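Local coordinates for Acarbose/maltose binding protein GacH (Streptomyces glaucescens, PDB 3K01) that binds acarbose and an acarbose homolog as the solute receptor of a Streptomyces ABC transporter, at residues Ser320-Gln325 with Thr339-Val344; Ala42-Leu47 with Pro137-Thr142; Gln326-Thr329 with Ser333-Pro336; Asp118-Ala123 with Phe355-Val360; Val30-Thr35 with Trp298-Tyr303. All coordinates share one frame; numbering follows the deposited sequence.

Contact 1: Ser320-Gln325 with Thr339-Val344; sequences SSAKVQ and TSVYEV
The capped start of helix 322-332 carries this contact: Ala322 and Gln325, on its first turn, face Val341 in the connection that leads on to helix 345-348. The backbones come close here, with CA of Ala322 6.0 Å from CA of Val341. One methyl does most of the touching. CG2 of Val341 meets CB of Ala322 at 3.8 Å, lies 3.7 Å from the carbonyl O of the same alanine, and has CB of Gln325 at its flank, 4.1 Å away. The torsion explains this: with chi1 at 176°, CG1 takes the position anti to the backbone N, which leaves CG2 beside that N and turned at the helix. From the previous residue, OG of Ser340 comes within 4.1 Å of CB of Ala322, but that is only a flanking touch; the polar partner of the hydroxyl is Asp118, through OD2. Each side is stiffened locally. OG of Ser321, the N-cap residue, accepts from N of Val324 at 3.3 Å in a nearly straight bond (168°), and the same hydroxyl is also hydrogen-bonded to O of Tyr318. Opposite, residues 339-343 keep helical backbone angles, and N of Glu343 bonds to O of Ser340 at 3.1 Å. Pro336 and Gln326 also touch Val341 and help to bury it, while Tyr342, next in the chain, swings away to Lys357 in a cation-pi contact. This is a serine N-capped helix start, its first turn packed by the chain returning toward helix 345-348.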
# COMPACT_ATOMS: atom_id res chain seq x y z
N SER A 320 12.50 6.31 11.89
CA SER A 320 12.76 5.36 10.79
C SER A 320 13.78 4.30 11.17
O SER A 320 14.04 3.38 10.39
CB SER A 320 13.24 6.13 9.54
OG SER A 320 13.40 5.29 8.40
N SER A 321 14.37 4.43 12.36
CA SER A 321 15.48 3.55 12.78
C SER A 321 15.06 2.09 12.94
O SER A 321 13.88 1.79 13.19
CB SER A 321 16.09 4.05 14.10
OG SER A 321 15.20 3.84 15.19
N ALA A 322 16.04 1.19 12.83
CA ALA A 322 15.74 -0.22 13.02
C ALA A 322 15.10 -0.46 14.38
O ALA A 322 14.16 -1.25 14.51
CB ALA A 322 16.99 -1.06 12.87
N LYS A 323 15.62 0.19 15.41
CA LYS A 323 15.07 -0.04 16.74
C LYS A 323 13.59 0.31 16.81
O LYS A 323 12.78 -0.47 17.34
CB LYS A 323 15.89 0.74 17.78
CG LYS A 323 15.44 0.49 19.21
CD LYS A 323 16.23 1.39 20.17
CE LYS A 323 15.73 1.24 21.60
NZ LYS A 323 16.55 2.08 22.53
N VAL A 324 13.22 1.48 16.30
CA VAL A 324 11.81 1.89 16.31
C VAL A 324 10.93 1.01 15.40
O VAL A 324 9.83 0.64 15.79
CB VAL A 324 11.65 3.38 16.02
CG1 VAL A 324 10.18 3.76 15.86
CG2 VAL A 324 12.29 4.21 17.16
N GLN A 325 11.44 0.63 14.23
CA GLN A 325 10.69 -0.26 13.34
C GLN A 325 10.43 -1.60 13.99
O GLN A 325 9.32 -2.16 13.87
CB GLN A 325 11.43 -0.42 12.01
CG GLN A 325 11.46 0.89 11.20
CD GLN A 325 11.59 0.69 9.71
OE1 GLN A 325 11.84 1.66 8.97
NE2 GLN A 325 11.40 -0.51 9.25
N THR A 339 15.34 -4.06 5.85
CA THR A 339 15.56 -5.49 5.65
C THR A 339 16.14 -6.15 6.90
O THR A 339 15.79 -7.28 7.23
CB THR A 339 16.43 -5.76 4.40
OG1 THR A 339 17.74 -5.20 4.61
CG2 THR A 339 15.83 -5.13 3.17
N SER A 340 16.98 -5.42 7.63
CA SER A 340 17.60 -5.95 8.84
C SER A 340 16.57 -6.32 9.89
O SER A 340 16.77 -7.28 10.66
CB SER A 340 18.60 -4.95 9.44
OG SER A 340 17.96 -3.77 9.93
N VAL A 341 15.47 -5.57 9.94
CA VAL A 341 14.50 -5.77 11.01
C VAL A 341 13.77 -7.10 10.85
O VAL A 341 13.39 -7.74 11.82
CB VAL A 341 13.53 -4.58 11.08
CG1 VAL A 341 12.44 -4.79 12.12
CG2 VAL A 341 14.32 -3.31 11.44
N TYR A 342 13.62 -7.56 9.61
CA TYR A 342 12.99 -8.87 9.35
C TYR A 342 13.80 -10.04 9.88
O TYR A 342 13.26 -11.13 10.02
CB TYR A 342 12.72 -9.05 7.84
CG TYR A 342 11.56 -8.21 7.34
CD1 TYR A 342 10.26 -8.68 7.45
CD2 TYR A 342 11.77 -6.96 6.77
CE1 TYR A 342 9.18 -7.90 7.01
CE2 TYR A 342 10.73 -6.20 6.30
CZ TYR A 342 9.43 -6.67 6.43
OH TYR A 342 8.36 -5.93 5.99
N GLU A 343 15.09 -9.82 10.16
CA GLU A 343 15.92 -10.86 10.74
C GLU A 343 15.86 -10.96 12.26
O GLU A 343 16.39 -11.88 12.86
CB GLU A 343 17.37 -10.70 10.30
CG GLU A 343 17.58 -11.02 8.85
CD GLU A 343 19.02 -10.90 8.42
OE1 GLU A 343 19.87 -10.48 9.25
OE2 GLU A 343 19.30 -11.22 7.25
N VAL A 344 15.20 -10.00 12.90
CA VAL A 344 15.03 -10.04 14.34
C VAL A 344 14.03 -11.16 14.66
O VAL A 344 12.96 -11.23 14.04
CB VAL A 344 14.51 -8.70 14.86
CG1 VAL A 344 14.24 -8.76 16.34
CG2 VAL A 344 15.51 -7.57 14.54

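Contact 2: Ala42-Leu47 with Pro137-Thr142; sequences ATYQAL and PQVIDT
The ring of Tyr44 and the side-chain amide of Gln138 approach from opposite directions, their planes 27° apart, and overlap obliquely, so neither a face nor an edge of the ring is squarely used. The amide nitrogen NE2 of Gln138 lies 3.5 Å from CE1 of Tyr44, while CD of Gln138 sits 3.5 Å from the phenol OH of Tyr44. These are van der Waals contacts between polarised groups. The working bond of the amide lies elsewhere: OE1 accepts from NE of Arg89, and this should help to hold its plane. With CG anti to the backbone N (chi1 -172°) and the chain extended beyond it, Gln138 reaches out to the tyrosine. Val139 adds its methyl CG1, 3.8 Å from OH of Tyr44. That two consecutive residues of a strand both point at the helix reflects a classic beta bulge: Gln138 and Val139 together face Trp298 of the neighbouring strand, N of Gln138 bonding to O of Trp298 and O of Val139 to N of Trp298. Helix 41-49 sends Tyr44 to the bulge in strand 132-148. Thr328 and Leu334 touch the tyrosine as well, and Ser36 reaches it from the loop before the helix.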
# COMPACT_ATOMS: atom_id res chain seq x y z
N ALA A 42 -1.55 5.14 20.79
CA ALA A 42 -0.86 5.18 22.10
C ALA A 42 0.59 4.73 21.95
O ALA A 42 1.50 5.34 22.51
CB ALA A 42 -1.59 4.32 23.16
N THR A 43 0.80 3.67 21.18
CA THR A 43 2.15 3.16 20.96
C THR A 43 2.98 4.18 20.18
O THR A 43 4.15 4.44 20.54
CB THR A 43 2.12 1.83 20.19
OG1 THR A 43 1.47 0.85 21.01
CG2 THR A 43 3.51 1.34 19.83
N TYR A 44 2.40 4.74 19.12
CA TYR A 44 3.18 5.70 18.34
C TYR A 44 3.50 6.97 19.13
O TYR A 44 4.60 7.53 18.95
CB TYR A 44 2.50 6.02 17.01
CG TYR A 44 2.99 5.18 15.84
CD1 TYR A 44 4.33 5.14 15.49
CD2 TYR A 44 2.10 4.43 15.07
CE1 TYR A 44 4.79 4.39 14.39
CE2 TYR A 44 2.55 3.70 13.97
CZ TYR A 44 3.89 3.68 13.64
OH TYR A 44 4.33 2.98 12.54
N GLN A 45 2.58 7.44 19.99
CA GLN A 45 2.87 8.58 20.84
C GLN A 45 4.03 8.27 21.77
O GLN A 45 4.93 9.10 21.96
CB GLN A 45 1.64 9.02 21.63
CG GLN A 45 1.96 10.21 22.54
CD GLN A 45 0.77 10.90 23.15
OE1 GLN A 45 0.94 11.91 23.85
NE2 GLN A 45 -0.43 10.40 22.89
N ALA A 46 4.03 7.08 22.37
CA ALA A 46 5.12 6.70 23.26
C ALA A 46 6.44 6.61 22.50
O ALA A 46 7.49 7.05 23.00
CB ALA A 46 4.81 5.40 23.98
N LEU A 47 6.41 6.03 21.29
CA LEU A 47 7.64 5.96 20.49
C LEU A 47 8.14 7.37 20.14
O LEU A 47 9.32 7.66 20.31
CB LEU A 47 7.39 5.16 19.20
CG LEU A 47 7.18 3.66 19.39
CD1 LEU A 47 6.72 2.99 18.10
CD2 LEU A 47 8.48 3.04 19.86
N PRO A 137 11.52 6.09 4.95
CA PRO A 137 10.46 5.06 5.03
C PRO A 137 10.13 4.66 6.44
O PRO A 137 11.00 4.66 7.33
CB PRO A 137 11.07 3.87 4.28
CG PRO A 137 12.21 4.46 3.46
CD PRO A 137 12.75 5.52 4.39
N GLN A 138 8.88 4.27 6.65
CA GLN A 138 8.42 3.84 7.98
C GLN A 138 7.81 2.43 7.93
O GLN A 138 8.38 1.50 8.51
CB GLN A 138 7.46 4.84 8.57
CG GLN A 138 7.11 4.55 10.01
CD GLN A 138 5.92 5.33 10.46
OE1 GLN A 138 4.89 5.31 9.78
NE2 GLN A 138 6.04 6.05 11.60
N VAL A 139 6.69 2.26 7.22
CA VAL A 139 6.07 0.93 7.11
C VAL A 139 5.62 0.71 5.67
O VAL A 139 5.39 1.66 4.91
CB VAL A 139 4.86 0.74 8.06
CG1 VAL A 139 5.28 0.79 9.54
CG2 VAL A 139 3.82 1.76 7.80
N ILE A 140 5.49 -0.56 5.29
CA ILE A 140 5.04 -0.95 3.95
C ILE A 140 3.85 -1.89 4.05
O ILE A 140 3.72 -2.62 5.02
CB ILE A 140 6.20 -1.62 3.15
CG1 ILE A 140 5.83 -1.95 1.68
CG2 ILE A 140 6.75 -2.86 3.88
CD1 ILE A 140 7.05 -2.06 0.77
N ASP A 141 2.99 -1.86 3.04
CA ASP A 141 2.02 -2.94 2.91
C ASP A 141 1.71 -3.15 1.43
O ASP A 141 2.27 -2.49 0.54
CB ASP A 141 0.78 -2.68 3.78
CG ASP A 141 0.07 -1.41 3.42
OD1 ASP A 141 0.07 -1.02 2.24
OD2 ASP A 141 -0.51 -0.78 4.34
N THR A 142 0.87 -4.14 1.16
CA THR A 142 0.52 -4.50 -0.22
C THR A 142 -0.72 -5.37 -0.18
O THR A 142 -1.26 -5.66 0.89
CB THR A 142 1.70 -5.22 -0.91
OG1 THR A 142 1.49 -5.31 -2.33
CG2 THR A 142 1.96 -6.61 -0.35

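Contact 3: Gln326-Thr329 with Ser333-Pro336; sequences QQTT and SLLP
Thr329 and Ser333 share the closing bond of helix 322-332: N of Ser333 donates to O of Thr329 at 2.8 Å. The bond is bent (139° at the hydrogen), and the donor stands above the carbonyl plane, not on a lone pair. The same N-H has a second, weak and longer bond to O of Thr328. One residue further on, the side chain takes over, as OG1 of Thr329 donates to O of Leu334 at 2.8 Å, with a C=O...OG1 angle of 177°, nearly along the carbonyl axis. OG1 can point at the loop because it lies anti to the carbonyl carbon of its own residue (chi1 -58°); it also has a weak bond to O of Gln325, a turn earlier. The Pro336 ring comes in at about a right angle to this side chain and sets CD 3.4 Å from the same hydroxyl oxygen. An apolar touch completes the shell: CG2 of Thr328 is 4.0 Å from CD1 of Leu334. Further out, OG of Ser333 is bonded to ND2 of Asn350, and OG1 of Thr328 to O of Val324. The backbone of Leu335 pairs with Ile140 of strand 132-148, which positions the loop, while Val347 and Val353 pack on Thr329. The chain leaves the helix by the alpha-L C-cap, with Ser333 at the positive-phi position, reinforced by a side-chain-to-backbone bond.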
# COMPACT_ATOMS: atom_id res chain seq x y z
N GLN A 326 11.42 -2.12 14.72
CA GLN A 326 11.24 -3.38 15.44
C GLN A 326 10.19 -3.26 16.51
O GLN A 326 9.31 -4.10 16.60
CB GLN A 326 12.56 -3.81 16.06
CG GLN A 326 12.43 -5.08 16.91
CD GLN A 326 13.72 -5.43 17.60
OE1 GLN A 326 14.80 -5.10 17.11
NE2 GLN A 326 13.61 -6.11 18.73
N GLN A 327 10.26 -2.22 17.32
CA GLN A 327 9.23 -2.03 18.35
C GLN A 327 7.83 -1.90 17.74
O GLN A 327 6.86 -2.39 18.31
CB GLN A 327 9.55 -0.79 19.17
CG GLN A 327 10.80 -0.88 20.01
CD GLN A 327 11.10 0.43 20.68
OE1 GLN A 327 11.51 1.40 20.03
NE2 GLN A 327 10.89 0.47 21.99
N THR A 328 7.73 -1.23 16.59
CA THR A 328 6.46 -1.05 15.93
C THR A 328 5.88 -2.41 15.53
O THR A 328 4.69 -2.66 15.75
CB THR A 328 6.63 -0.16 14.71
OG1 THR A 328 7.16 1.12 15.12
CG2 THR A 328 5.32 0.05 14.03
N THR A 329 6.69 -3.29 14.96
CA THR A 329 6.18 -4.62 14.62
C THR A 329 5.77 -5.39 15.88
O THR A 329 4.69 -6.01 15.90
CB THR A 329 7.19 -5.42 13.80
OG1 THR A 329 7.49 -4.68 12.60
CG2 THR A 329 6.65 -6.81 13.45
N SER A 333 2.32 -4.93 14.87
CA SER A 333 2.34 -5.84 13.72
C SER A 333 2.31 -5.12 12.37
O SER A 333 1.88 -5.69 11.37
CB SER A 333 1.19 -6.85 13.81
OG SER A 333 1.38 -7.67 14.96
N LEU A 334 2.77 -3.87 12.34
CA LEU A 334 2.99 -3.18 11.07
C LEU A 334 4.28 -3.65 10.46
O LEU A 334 5.24 -3.98 11.16
CB LEU A 334 3.00 -1.67 11.27
CG LEU A 334 1.69 -1.08 11.77
CD1 LEU A 334 1.84 0.39 12.11
CD2 LEU A 334 0.56 -1.32 10.74
N LEU A 335 4.34 -3.66 9.13
CA LEU A 335 5.46 -4.29 8.45
C LEU A 335 6.61 -3.30 8.24
O LEU A 335 6.40 -2.22 7.71
CB LEU A 335 5.01 -4.86 7.08
CG LEU A 335 3.82 -5.82 7.18
CD1 LEU A 335 3.27 -6.11 5.80
CD2 LEU A 335 4.22 -7.13 7.89
N PRO A 336 7.83 -3.69 8.66
CA PRO A 336 8.94 -2.74 8.53
C PRO A 336 9.42 -2.54 7.11
O PRO A 336 9.19 -3.37 6.22
CB PRO A 336 10.06 -3.38 9.36
CG PRO A 336 9.63 -4.79 9.65
CD PRO A 336 8.22 -4.98 9.29

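Contact 4: Asp118-Ala123 with Phe355-Val360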
# COMPACT_ATOMS: atom_id res chain seq x y z
N ASP A 118 19.51 -0.14 3.92
CA ASP A 118 18.77 -1.12 4.63
C ASP A 118 17.31 -1.20 4.12
O ASP A 118 16.67 -2.20 4.24
CB ASP A 118 18.80 -0.69 6.12
CG ASP A 118 18.44 -1.79 7.08
OD1 ASP A 118 18.49 -2.97 6.80
OD2 ASP A 118 18.13 -1.44 8.22
N HIS A 119 16.77 -0.13 3.54
CA HIS A 119 15.34 -0.17 3.22
C HIS A 119 15.03 -1.01 1.99
O HIS A 119 15.80 -1.04 1.03
CB HIS A 119 14.77 1.23 3.05
CG HIS A 119 14.85 2.05 4.29
ND1 HIS A 119 13.95 1.92 5.33
CD2 HIS A 119 15.75 2.99 4.68
CE1 HIS A 119 14.27 2.77 6.29
NE2 HIS A 119 15.37 3.41 5.93
N LEU A 120 13.88 -1.68 2.02
CA LEU A 120 13.35 -2.34 0.83
C LEU A 120 13.36 -1.36 -0.34
O LEU A 120 13.05 -0.19 -0.17
CB LEU A 120 11.93 -2.82 1.10
CG LEU A 120 11.80 -3.98 2.10
CD1 LEU A 120 10.33 -4.14 2.52
CD2 LEU A 120 12.34 -5.31 1.54
N PRO A 121 13.70 -1.85 -1.54
CA PRO A 121 13.92 -0.89 -2.65
C PRO A 121 12.67 -0.08 -2.99
O PRO A 121 12.74 1.12 -3.27
CB PRO A 121 14.36 -1.80 -3.81
CG PRO A 121 13.80 -3.14 -3.47
CD PRO A 121 13.95 -3.24 -1.96
N GLN A 122 11.50 -0.71 -2.92
CA GLN A 122 10.28 0.01 -3.23
C GLN A 122 10.02 1.12 -2.21
O GLN A 122 9.55 2.20 -2.54
CB GLN A 122 9.06 -0.92 -3.26
CG GLN A 122 9.15 -2.04 -4.29
CD GLN A 122 9.74 -3.31 -3.68
OE1 GLN A 122 10.50 -3.27 -2.70
NE2 GLN A 122 9.38 -4.45 -4.26
N ALA A 123 10.27 0.81 -0.93
CA ALA A 123 10.06 1.78 0.14
C ALA A 123 11.03 2.95 -0.01
O ALA A 123 10.61 4.10 0.08
CB ALA A 123 10.21 1.10 1.50
N PHE A 355 2.44 -13.83 7.39
CA PHE A 355 1.42 -13.79 6.33
C PHE A 355 1.87 -13.01 5.11
O PHE A 355 1.58 -13.44 3.99
CB PHE A 355 0.13 -13.15 6.81
CG PHE A 355 -0.78 -14.04 7.63
CD1 PHE A 355 -1.08 -15.33 7.22
CD2 PHE A 355 -1.43 -13.52 8.75
CE1 PHE A 355 -1.97 -16.12 7.95
CE2 PHE A 355 -2.33 -14.33 9.50
CZ PHE A 355 -2.59 -15.61 9.07
N PHE A 356 2.55 -11.86 5.30
CA PHE A 356 2.71 -10.87 4.22
C PHE A 356 4.05 -10.66 3.62
O PHE A 356 4.14 -10.02 2.58
CB PHE A 356 2.15 -9.50 4.64
CG PHE A 356 0.67 -9.44 4.56
CD1 PHE A 356 0.01 -9.08 3.39
CD2 PHE A 356 -0.08 -9.85 5.64
CE1 PHE A 356 -1.40 -9.10 3.35
CE2 PHE A 356 -1.46 -9.85 5.59
CZ PHE A 356 -2.10 -9.48 4.43
N LYS A 357 5.12 -11.14 4.23
CA LYS A 357 6.41 -10.82 3.64
C LYS A 357 6.58 -11.33 2.20
O LYS A 357 7.07 -10.57 1.35
CB LYS A 357 7.58 -11.18 4.55
CG LYS A 357 8.95 -10.66 4.05
CD LYS A 357 8.93 -9.18 3.61
CE LYS A 357 10.32 -8.54 3.55
NZ LYS A 357 11.26 -9.25 2.70
N PRO A 358 6.17 -12.57 1.89
CA PRO A 358 6.29 -12.96 0.48
C PRO A 358 5.49 -12.05 -0.46
O PRO A 358 5.95 -11.73 -1.56
CB PRO A 358 5.76 -14.41 0.47
CG PRO A 358 6.08 -14.90 1.88
CD PRO A 358 5.76 -13.71 2.75
N ALA A 359 4.32 -11.59 -0.02
CA ALA A 359 3.54 -10.64 -0.83
C ALA A 359 4.27 -9.30 -0.98
O ALA A 359 4.32 -8.71 -2.06
CB ALA A 359 2.17 -10.44 -0.19
N VAL A 360 4.86 -8.82 0.11
CA VAL A 360 5.63 -7.57 0.07
C VAL A 360 6.79 -7.68 -0.94
O VAL A 360 7.13 -6.69 -1.60
CB VAL A 360 6.12 -7.20 1.48
CG1 VAL A 360 7.22 -6.12 1.46
CG2 VAL A 360 4.96 -6.71 2.31
O HOH W 1 9.60 -5.26 -1.00
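Leu120 and Val360 make the apolar part of the contact. Their side chains meet at about a right angle, CD1 of Leu120 lying 3.8 Å from CG1 of Val360. The other leucine methyl, CD2, approaches the end of Lys357, 4.2 Å from NZ, as plain packing; the charge of that ammonium is used beyond, in a salt bridge with OD1 of Asp361 and a cation-pi contact with Tyr342. The polar part is relayed by one water, which donates to OE1 of Gln122 at 2.8 Å and to the backbone O of Val360 at 2.9 Å. The Gln122 chain bends at chi2 (93°), which brings OE1 to the water. The other end of the amide, NE2, is 4.1 Å from O of Val360 and is hydrogen-bonded to O of Ala363, so both ends of the amide are held and its rotation is probably fixed. Within the helix, N of Val360 bonds to O of Phe356 at 2.8 Å, just past a kink where N of Pro358 and Ala359 have no bond to the turn before. Leu120 is the N-cap residue of helix 121-125, so this is side-chain packing between the N-terminus of that helix and the last turn of helix 351-360, joined by a methyl contact and a bridging water.

Contact 5: Val30-Thr35 with Trp298-Tyr303; sequences VTFWDT and WNLSVY
Phe32 on strand 28-34 and Thr35, just past its end, touch Leu300 and Trp298 on strand 293-302, in the same sheet but not hydrogen-bonded to the first. Strand 87-91 pairs with both, parallel to 28-34 and antiparallel to 293-302, so these two run in opposite senses with strand 87-91 between them. The nearest CA pairs, Phe32 with Val302 and Thr35 with Trp298, are each 9.3 Å apart, and side chains bridge the gap. CE1 of Phe32 meets the methyl CD2 of Leu300 at 3.7 Å, obliquely to the ring. A chi1 of 170° carries the ring toward Leu300, although CB itself does not point there; N of Asp34 lies 4.2 Å above the ring plane, over its centre. At the other end Thr35 comes down on one face of the Trp298 indole. Its OG1 stands 3.1 Å above the ring plane, offset toward the rim, and is closest to CH2 of Trp298 at 3.1 Å. A chi1 of 57° puts OG1 between the backbone N and the carbonyl carbon, directed at the indole. The hydroxyl is also hydrogen-bonded to NH1 of Arg89, which makes a cation-pi contact with Trp298, while Trp94 meets the indole edge-to-face. Thr35 thus packs an oxygen on an aromatic face while a guanidinium bonds that oxygen, and the nearby positive charge probably polarises both hydroxyl and indole.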
# COMPACT_ATOMS: atom_id res chain seq x y z
N VAL A 30 9.63 19.81 18.26
CA VAL A 30 9.28 19.03 17.06
C VAL A 30 7.81 18.63 17.19
O VAL A 30 7.48 17.78 18.02
CB VAL A 30 10.16 17.78 16.87
CG1 VAL A 30 9.65 16.95 15.67
CG2 VAL A 30 11.63 18.16 16.66
N THR A 31 6.97 19.25 16.37
CA THR A 31 5.56 18.88 16.30
C THR A 31 5.42 17.79 15.25
O THR A 31 5.83 17.99 14.09
CB THR A 31 4.68 20.08 15.98
OG1 THR A 31 4.80 21.03 17.06
CG2 THR A 31 3.21 19.67 15.83
N PHE A 32 4.88 16.65 15.67
CA PHE A 32 4.73 15.48 14.80
C PHE A 32 3.26 15.16 14.61
O PHE A 32 2.56 14.93 15.59
CB PHE A 32 5.46 14.28 15.44
CG PHE A 32 5.18 12.93 14.77
CD1 PHE A 32 5.16 12.79 13.38
CD2 PHE A 32 4.99 11.79 15.55
CE1 PHE A 32 4.92 11.55 12.78
CE2 PHE A 32 4.76 10.57 14.97
CZ PHE A 32 4.73 10.43 13.59
N TRP A 33 2.79 15.17 13.36
CA TRP A 33 1.43 14.72 13.05
C TRP A 33 1.44 13.29 12.57
O TRP A 33 1.99 12.97 11.50
CB TRP A 33 0.80 15.61 11.98
CG TRP A 33 0.37 16.97 12.47
CD1 TRP A 33 0.61 17.54 13.71
CD2 TRP A 33 -0.35 17.95 11.71
NE1 TRP A 33 0.07 18.80 13.76
CE2 TRP A 33 -0.50 19.09 12.54
CE3 TRP A 33 -0.86 17.99 10.41
CZ2 TRP A 33 -1.19 20.23 12.12
CZ3 TRP A 33 -1.52 19.14 9.99
CH2 TRP A 33 -1.67 20.24 10.83
N ASP A 34 0.86 12.42 13.41
CA ASP A 34 0.73 11.00 13.15
C ASP A 34 -0.68 10.69 12.68
O ASP A 34 -1.64 11.32 13.12
CB ASP A 34 1.02 10.26 14.46
CG ASP A 34 0.88 8.75 14.33
OD1 ASP A 34 1.06 8.19 13.23
OD2 ASP A 34 0.57 8.13 15.38
N THR A 35 -0.80 9.75 11.75
CA THR A 35 -2.12 9.35 11.20
C THR A 35 -2.50 7.92 11.64
O THR A 35 -3.49 7.37 11.12
CB THR A 35 -2.08 9.31 9.69
OG1 THR A 35 -1.05 8.39 9.32
CG2 THR A 35 -1.80 10.68 9.10
N TRP A 298 3.60 3.98 4.74
CA TRP A 298 3.80 5.32 5.29
C TRP A 298 5.28 5.60 5.38
O TRP A 298 6.07 4.72 5.68
CB TRP A 298 3.20 5.44 6.70
CG TRP A 298 1.69 5.32 6.71
CD1 TRP A 298 0.95 4.18 6.81
CD2 TRP A 298 0.75 6.38 6.52
NE1 TRP A 298 -0.39 4.48 6.73
CE2 TRP A 298 -0.54 5.83 6.55
CE3 TRP A 298 0.89 7.78 6.36
CZ2 TRP A 298 -1.70 6.60 6.42
CZ3 TRP A 298 -0.25 8.55 6.22
CH2 TRP A 298 -1.54 7.95 6.24
N ASN A 299 5.58 6.88 5.19
CA ASN A 299 6.90 7.48 5.32
C ASN A 299 6.79 8.61 6.33
O ASN A 299 5.70 8.97 6.79
CB ASN A 299 7.35 7.98 3.94
CG ASN A 299 7.54 6.85 2.95
OD1 ASN A 299 7.84 5.72 3.32
ND2 ASN A 299 7.38 7.15 1.67
N LEU A 300 7.93 9.23 6.60
CA LEU A 300 8.00 10.44 7.44
C LEU A 300 8.70 11.53 6.67
O LEU A 300 9.77 11.30 6.10
CB LEU A 300 8.76 10.17 8.72
CG LEU A 300 8.17 9.03 9.54
CD1 LEU A 300 9.27 8.14 10.11
CD2 LEU A 300 7.22 9.58 10.57
N SER A 301 8.09 12.71 6.66
CA SER A 301 8.63 13.86 5.94
C SER A 301 8.73 15.06 6.85
O SER A 301 8.07 15.14 7.89
CB SER A 301 7.71 14.19 4.77
OG SER A 301 7.68 13.10 3.87
N VAL A 302 9.57 16.00 6.46
CA VAL A 302 9.81 17.22 7.21
C VAL A 302 9.17 18.37 6.43
O VAL A 302 9.35 18.47 5.22
CB VAL A 302 11.32 17.46 7.37
CG1 VAL A 302 11.56 18.80 8.07
CG2 VAL A 302 12.00 16.31 8.15
N TYR A 303 8.39 19.19 7.12
CA TYR A 303 7.78 20.35 6.51
C TYR A 303 8.83 21.35 6.04
O TYR A 303 9.75 21.71 6.79
CB TYR A 303 6.82 20.96 7.51
CG TYR A 303 6.31 22.35 7.17
CD1 TYR A 303 5.75 22.64 5.92
CD2 TYR A 303 6.39 23.36 8.12
CE1 TYR A 303 5.28 23.93 5.63
CE2 TYR A 303 5.91 24.66 7.83
CZ TYR A 303 5.36 24.91 6.59
OH TYR A 303 4.91 26.19 6.29

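How the contacts relate
Contacts 2, 3 and 5 are buried, whereas contacts 1 and 4 are only partly so. Contacts 1 and 3 use the two ends of helix 322-332, its capped start and its stop; contacts 2 and 5 meet at the neighbouring strands 132-148 and 293-302, and both include residues bonded to Arg89. Contact 3 is tied to the strand of contact 2 by its loop backbone. Chemistry follows place: direct hydrogen bonds cross contact 3 alone, contact 4 adds a bridging water, contact 1 is mostly methyl packing, and contacts 2 and 5 rely on aromatic rings. Contacts 4 and 5, centres about 22 Å apart, do not touch.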